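Local coordinates for Lmo2812 protein (Listeria monocytogenes EGD-e, PDB 5ZQA) that is penicillin-binding protein D2, probably a serine-type D-Ala-D-Ala carboxypeptidase that trims peptidoglycan in the cell wall, at residues Lys148-Ser160 with Ser170-Lys184. Numbering follows the deposited sequence.
Sequences KKLGMSSKTTFVS and SAVSTTKDLFLLSSK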
loop_
_atom_site.group_PDB
_atom_site.type_symbol
_atom_site.label_atom_id
_atom_site.label_comp_id
_atom_site.label_asym_id
_atom_site.label_seq_id
_atom_site.Cartn_x
_atom_site.Cartn_y
_atom_site.Cartn_z
ATOM N N LYS A 148 -10.899 11.121 -5.357
ATOM C CA LYS A 148 -11.619 11.843 -6.405
ATOM C C LYS A 148 -10.704 12.838 -7.117
ATOM O O LYS A 148 -10.678 12.916 -8.352
ATOM C CB LYS A 148 -12.828 12.571 -5.814
ATOM C CG LYS A 148 -13.556 13.447 -6.808
ATOM C CD LYS A 148 -14.687 14.200 -6.142
ATOM C CE LYS A 148 -14.168 15.213 -5.138
ATOM N NZ LYS A 148 -15.303 15.903 -4.455
ATOM N N LYS A 149 -9.943 13.589 -6.329
ATOM C CA LYS A 149 -9.084 14.644 -6.858
ATOM C C LYS A 149 -8.046 14.065 -7.804
ATOM O O LYS A 149 -7.684 14.692 -8.801
ATOM C CB LYS A 149 -8.404 15.400 -5.710
ATOM C CG LYS A 149 -7.571 16.589 -6.139
ATOM C CD LYS A 149 -6.901 17.239 -4.936
ATOM C CE LYS A 149 -5.965 18.366 -5.352
ATOM N NZ LYS A 149 -5.185 18.891 -4.193
ATOM N N LEU A 150 -7.589 12.856 -7.493
ATOM C CA LEU A 150 -6.571 12.179 -8.284
ATOM C C LEU A 150 -7.109 11.491 -9.527
ATOM O O LEU A 150 -6.336 11.103 -10.401
ATOM C CB LEU A 150 -5.849 11.144 -7.434
ATOM C CG LEU A 150 -4.918 11.750 -6.397
ATOM C CD1 LEU A 150 -4.089 10.643 -5.748
ATOM C CD2 LEU A 150 -4.043 12.830 -7.021
ATOM N N GLY A 151 -8.424 11.320 -9.588
ATOM C CA GLY A 151 -9.060 10.725 -10.750
ATOM C C GLY A 151 -9.496 9.278 -10.594
ATOM O O GLY A 151 -9.832 8.627 -11.590
ATOM N N MET A 152 -9.500 8.759 -9.366
ATOM C CA MET A 152 -9.943 7.385 -9.151
ATOM C C MET A 152 -11.455 7.281 -9.365
ATOM O O MET A 152 -12.178 8.272 -9.250
ATOM C CB MET A 152 -9.557 6.890 -7.757
ATOM C CG MET A 152 -8.059 6.914 -7.498
ATOM S SD MET A 152 -7.629 6.387 -5.821
ATOM C CE MET A 152 -7.910 4.628 -5.894
ATOM N N SER A 153 -11.929 6.079 -9.670
ATOM C CA SER A 153 -13.331 5.898 -10.039
ATOM C C SER A 153 -14.251 5.802 -8.824
ATOM O O SER A 153 -13.802 5.711 -7.673
ATOM C CB SER A 153 -13.507 4.646 -10.906
ATOM O OG SER A 153 -13.623 3.490 -10.092
ATOM N N SER A 154 -15.549 5.797 -9.094
ATOM C CA SER A 154 -16.539 5.669 -8.038
ATOM C C SER A 154 -16.569 4.278 -7.409
ATOM O O SER A 154 -17.297 4.051 -6.442
ATOM C CB SER A 154 -17.927 6.007 -8.578
ATOM O OG SER A 154 -18.305 5.066 -9.566
ATOM N N LYS A 155 -15.771 3.344 -7.928
ATOM C CA LYS A 155 -15.733 2.013 -7.340
ATOM C C LYS A 155 -14.822 1.936 -6.118
ATOM O O LYS A 155 -14.844 0.938 -5.390
ATOM C CB LYS A 155 -15.291 0.976 -8.372
ATOM C CG LYS A 155 -16.332 0.751 -9.442
ATOM C CD LYS A 155 -15.881 -0.280 -10.457
ATOM C CE LYS A 155 -16.944 -0.470 -11.530
ATOM N NZ LYS A 155 -16.578 -1.548 -12.496
ATOM N N THR A 156 -14.007 2.964 -5.909
ATOM C CA THR A 156 -13.120 3.003 -4.740
ATOM C C THR A 156 -13.748 3.733 -3.557
ATOM O O THR A 156 -14.271 4.826 -3.722
ATOM C CB THR A 156 -11.785 3.690 -5.078
ATOM O OG1 THR A 156 -11.078 2.883 -6.025
ATOM C CG2 THR A 156 -10.908 3.870 -3.819
ATOM N N THR A 157 -13.711 3.112 -2.379
ATOM C CA THR A 157 -14.035 3.797 -1.127
ATOM C C THR A 157 -13.097 3.346 -0.014
ATOM O O THR A 157 -12.912 2.147 0.219
ATOM C CB THR A 157 -15.496 3.562 -0.667
ATOM O OG1 THR A 157 -15.797 2.170 -0.724
ATOM C CG2 THR A 157 -16.486 4.314 -1.539
ATOM N N PHE A 158 -12.492 4.325 0.647
ATOM C CA PHE A 158 -11.673 4.102 1.835
ATOM C C PHE A 158 -12.521 4.294 3.082
ATOM O O PHE A 158 -13.411 5.145 3.104
ATOM C CB PHE A 158 -10.480 5.064 1.855
ATOM C CG PHE A 158 -9.562 4.913 0.676
ATOM C CD1 PHE A 158 -8.674 3.853 0.609
ATOM C CD2 PHE A 158 -9.578 5.841 -0.358
ATOM C CE1 PHE A 158 -7.824 3.698 -0.469
ATOM C CE2 PHE A 158 -8.726 5.691 -1.450
ATOM C CZ PHE A 158 -7.850 4.613 -1.502
ATOM N N VAL A 159 -12.233 3.518 4.123
ATOM C CA VAL A 159 -13.032 3.590 5.350
ATOM C C VAL A 159 -12.201 3.961 6.576
ATOM O O VAL A 159 -12.756 4.306 7.623
ATOM C CB VAL A 159 -13.777 2.245 5.625
ATOM C CG1 VAL A 159 -14.711 1.885 4.463
ATOM C CG2 VAL A 159 -12.806 1.097 5.888
ATOM N N SER A 160 -10.878 3.874 6.454
ATOM C CA SER A 160 -9.984 4.091 7.587
ATOM C C SER A 160 -8.562 4.302 7.095
ATOM O O SER A 160 -8.220 3.875 5.998
ATOM C CB SER A 160 -10.028 2.899 8.544
ATOM O OG SER A 160 -9.436 1.752 7.944
ATOM N N SER A 170 -15.919 -2.182 4.553
ATOM C CA SER A 170 -14.567 -2.495 4.086
ATOM C C SER A 170 -14.073 -1.499 3.058
ATOM O O SER A 170 -14.836 -1.033 2.210
ATOM C CB SER A 170 -14.502 -3.897 3.466
ATOM O OG SER A 170 -14.750 -4.911 4.420
ATOM N N ALA A 171 -12.779 -1.200 3.124
ATOM C CA ALA A 171 -12.112 -0.481 2.046
ATOM C C ALA A 171 -12.125 -1.334 0.783
ATOM O O ALA A 171 -11.747 -2.505 0.830
ATOM C CB ALA A 171 -10.691 -0.147 2.439
ATOM N N VAL A 172 -12.555 -0.753 -0.330
ATOM C CA VAL A 172 -12.614 -1.497 -1.588
ATOM C C VAL A 172 -12.094 -0.663 -2.751
ATOM O O VAL A 172 -12.104 0.575 -2.709
ATOM C CB VAL A 172 -14.055 -1.973 -1.933
ATOM C CG1 VAL A 172 -14.572 -2.974 -0.886
ATOM C CG2 VAL A 172 -15.005 -0.797 -2.088
ATOM N N SER A 173 -11.657 -1.357 -3.800
ATOM C CA SER A 173 -11.176 -0.694 -5.009
ATOM C C SER A 173 -11.135 -1.719 -6.148
ATOM O O SER A 173 -11.687 -2.812 -6.019
ATOM C CB SER A 173 -9.795 -0.066 -4.757
ATOM O OG SER A 173 -9.416 0.813 -5.803
ATOM N N THR A 174 -10.495 -1.353 -7.254
ATOM C CA THR A 174 -10.306 -2.233 -8.411
ATOM C C THR A 174 -8.840 -2.215 -8.796
ATOM O O THR A 174 -8.125 -1.297 -8.388
ATOM C CB THR A 174 -11.116 -1.775 -9.623
ATOM O OG1 THR A 174 -10.637 -0.490 -10.045
ATOM C CG2 THR A 174 -12.604 -1.662 -9.279
ATOM N N THR A 175 -8.378 -3.173 -9.603
ATOM C CA THR A 175 -6.979 -3.100 -10.020
ATOM C C THR A 175 -6.715 -1.826 -10.808
ATOM O O THR A 175 -5.632 -1.252 -10.712
ATOM C CB THR A 175 -6.504 -4.290 -10.883
ATOM O OG1 THR A 175 -7.120 -4.249 -12.173
ATOM C CG2 THR A 175 -6.778 -5.612 -10.196
ATOM N N LYS A 176 -7.700 -1.381 -11.586
ATOM C CA LYS A 176 -7.542 -0.155 -12.357
ATOM C C LYS A 176 -7.339 1.059 -11.439
ATOM O O LYS A 176 -6.439 1.870 -11.663
ATOM C CB LYS A 176 -8.744 0.053 -13.283
ATOM C CG LYS A 176 -8.792 -0.913 -14.454
ATOM C CD LYS A 176 -9.966 -0.581 -15.367
ATOM C CE LYS A 176 -9.856 -1.324 -16.690
ATOM N NZ LYS A 176 -8.596 -0.989 -17.429
ATOM N N ASP A 177 -8.159 1.182 -10.399
ATOM C CA ASP A 177 -8.020 2.313 -9.484
ATOM C C ASP A 177 -6.737 2.218 -8.649
ATOM O O ASP A 177 -6.091 3.236 -8.371
ATOM C CB ASP A 177 -9.233 2.397 -8.568
ATOM C CG ASP A 177 -10.396 3.145 -9.189
ATOM O OD1 ASP A 177 -10.209 3.895 -10.174
ATOM O OD2 ASP A 177 -11.510 3.000 -8.656
ATOM N N LEU A 178 -6.361 1.000 -8.257
ATOM C CA LEU A 178 -5.136 0.819 -7.486
ATOM C C LEU A 178 -3.894 1.168 -8.324
ATOM O O LEU A 178 -2.927 1.724 -7.794
ATOM C CB LEU A 178 -5.059 -0.612 -6.937
ATOM C CG LEU A 178 -6.076 -0.911 -5.837
ATOM C CD1 LEU A 178 -6.090 -2.395 -5.562
ATOM C CD2 LEU A 178 -5.772 -0.118 -4.564
ATOM N N PHE A 179 -3.923 0.866 -9.621
ATOM C CA PHE A 179 -2.853 1.309 -10.505
ATOM C C PHE A 179 -2.732 2.832 -10.506
ATOM O O PHE A 179 -1.633 3.367 -10.417
ATOM C CB PHE A 179 -3.083 0.803 -11.936
ATOM C CG PHE A 179 -2.231 1.501 -12.964
ATOM C CD1 PHE A 179 -0.843 1.474 -12.867
ATOM C CD2 PHE A 179 -2.812 2.185 -14.010
ATOM C CE1 PHE A 179 -0.049 2.119 -13.791
ATOM C CE2 PHE A 179 -2.017 2.837 -14.957
ATOM C CZ PHE A 179 -0.635 2.800 -14.843
ATOM N N LEU A 180 -3.868 3.520 -10.603
ATOM C CA LEU A 180 -3.872 4.978 -10.634
ATOM C C LEU A 180 -3.326 5.552 -9.332
ATOM O O LEU A 180 -2.502 6.469 -9.355
ATOM C CB LEU A 180 -5.288 5.500 -10.888
ATOM C CG LEU A 180 -5.415 7.021 -11.003
ATOM C CD1 LEU A 180 -4.377 7.606 -11.963
ATOM C CD2 LEU A 180 -6.805 7.372 -11.463
ATOM N N LEU A 181 -3.785 5.026 -8.202
ATOM C CA LEU A 181 -3.294 5.509 -6.915
ATOM C C LEU A 181 -1.792 5.301 -6.784
ATOM O O LEU A 181 -1.059 6.204 -6.375
ATOM C CB LEU A 181 -4.019 4.808 -5.775
ATOM C CG LEU A 181 -3.474 5.070 -4.377
ATOM C CD1 LEU A 181 -3.462 6.556 -4.050
ATOM C CD2 LEU A 181 -4.267 4.266 -3.355
ATOM N N SER A 182 -1.336 4.109 -7.141
ATOM C CA SER A 182 0.074 3.771 -7.003
ATOM C C SER A 182 0.935 4.617 -7.938
ATOM O O SER A 182 2.000 5.084 -7.550
ATOM C CB SER A 182 0.289 2.278 -7.280
ATOM O OG SER A 182 -0.441 1.494 -6.345
ATOM N N SER A 183 0.469 4.805 -9.169
ATOM C CA SER A 183 1.207 5.603 -10.147
ATOM C C SER A 183 1.294 7.063 -9.695
ATOM O O SER A 183 2.362 7.679 -9.771
ATOM C CB SER A 183 0.548 5.484 -11.529
ATOM O OG SER A 183 -0.717 6.107 -11.554
ATOM N N LYS A 184 0.187 7.611 -9.198
ATOM C CA LYS A 184 0.169 8.990 -8.721
ATOM C C LYS A 184 1.072 9.160 -7.502
ATOM O O LYS A 184 1.770 10.164 -7.367
ATOM C CB LYS A 184 -1.261 9.423 -8.382
ATOM C CG LYS A 184 -1.401 10.897 -8.065
ATOM C CD LYS A 184 -1.325 11.759 -9.311
ATOM C CE LYS A 184 -2.495 11.499 -10.250
ATOM N NZ LYS A 184 -2.515 12.514 -11.336
HETATM O O HOH W 1 -12.322 1.025 -11.724
HETATM O O HOH W 2 -16.525 0.868 1.399
#
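A buried carboxylate, a single antiparallel bridge and a strip of apolar side chains join the loop after helix 139-150 to strand 172-173 and the first turns of helix 175-188. Asp177, in the first turn, is the polar hub. Its OD1 takes the backbone N of Ser153 at 2.8 Å, met 35° out of the carboxylate plane, while OD2 accepts two hydroxyls: Ser153 OG on the syn side at 2.6 Å and Thr156 OG1, 37° out of the plane, at 2.7 Å. The three bonds to the carboxylate should fix its rotation and probably stabilise its negative charge. Ser173 OG donates to Thr156 OG1 (2.7 Å), completing a relay of hydroxyls that ends on Asp177. Ser153 OG also accepts from Lys155 N in an ST turn, and Thr174 OG1 N-caps the helix by accepting from Asp177 N, so the same aspartate ties cap to loop. Farther along, Thr157 N to Val172 O and Val172 N to Thr157 O, both 3.0 Å, make an antiparallel hydrogen-bonded pair. On the apolar side the chain of Met152 bends at its last torsion (chi3 73°), bringing CE to 3.4 Å from Asp177 O, with Leu181 CB beside it. Phe158 CZ meets Leu181 CD2 from the opposing direction, beside Met67 of helix 65-77. Just before the Schellman motif at Gly151, Leu150 CD2 presses tightly on Lys184 CG, 3.4 Å away. The other edge of strand 172-173 pairs with strand 58-59, which leads into the predicted nucleophile Ser62 of the SxxK motif in a serine penicillin-binding protein fold.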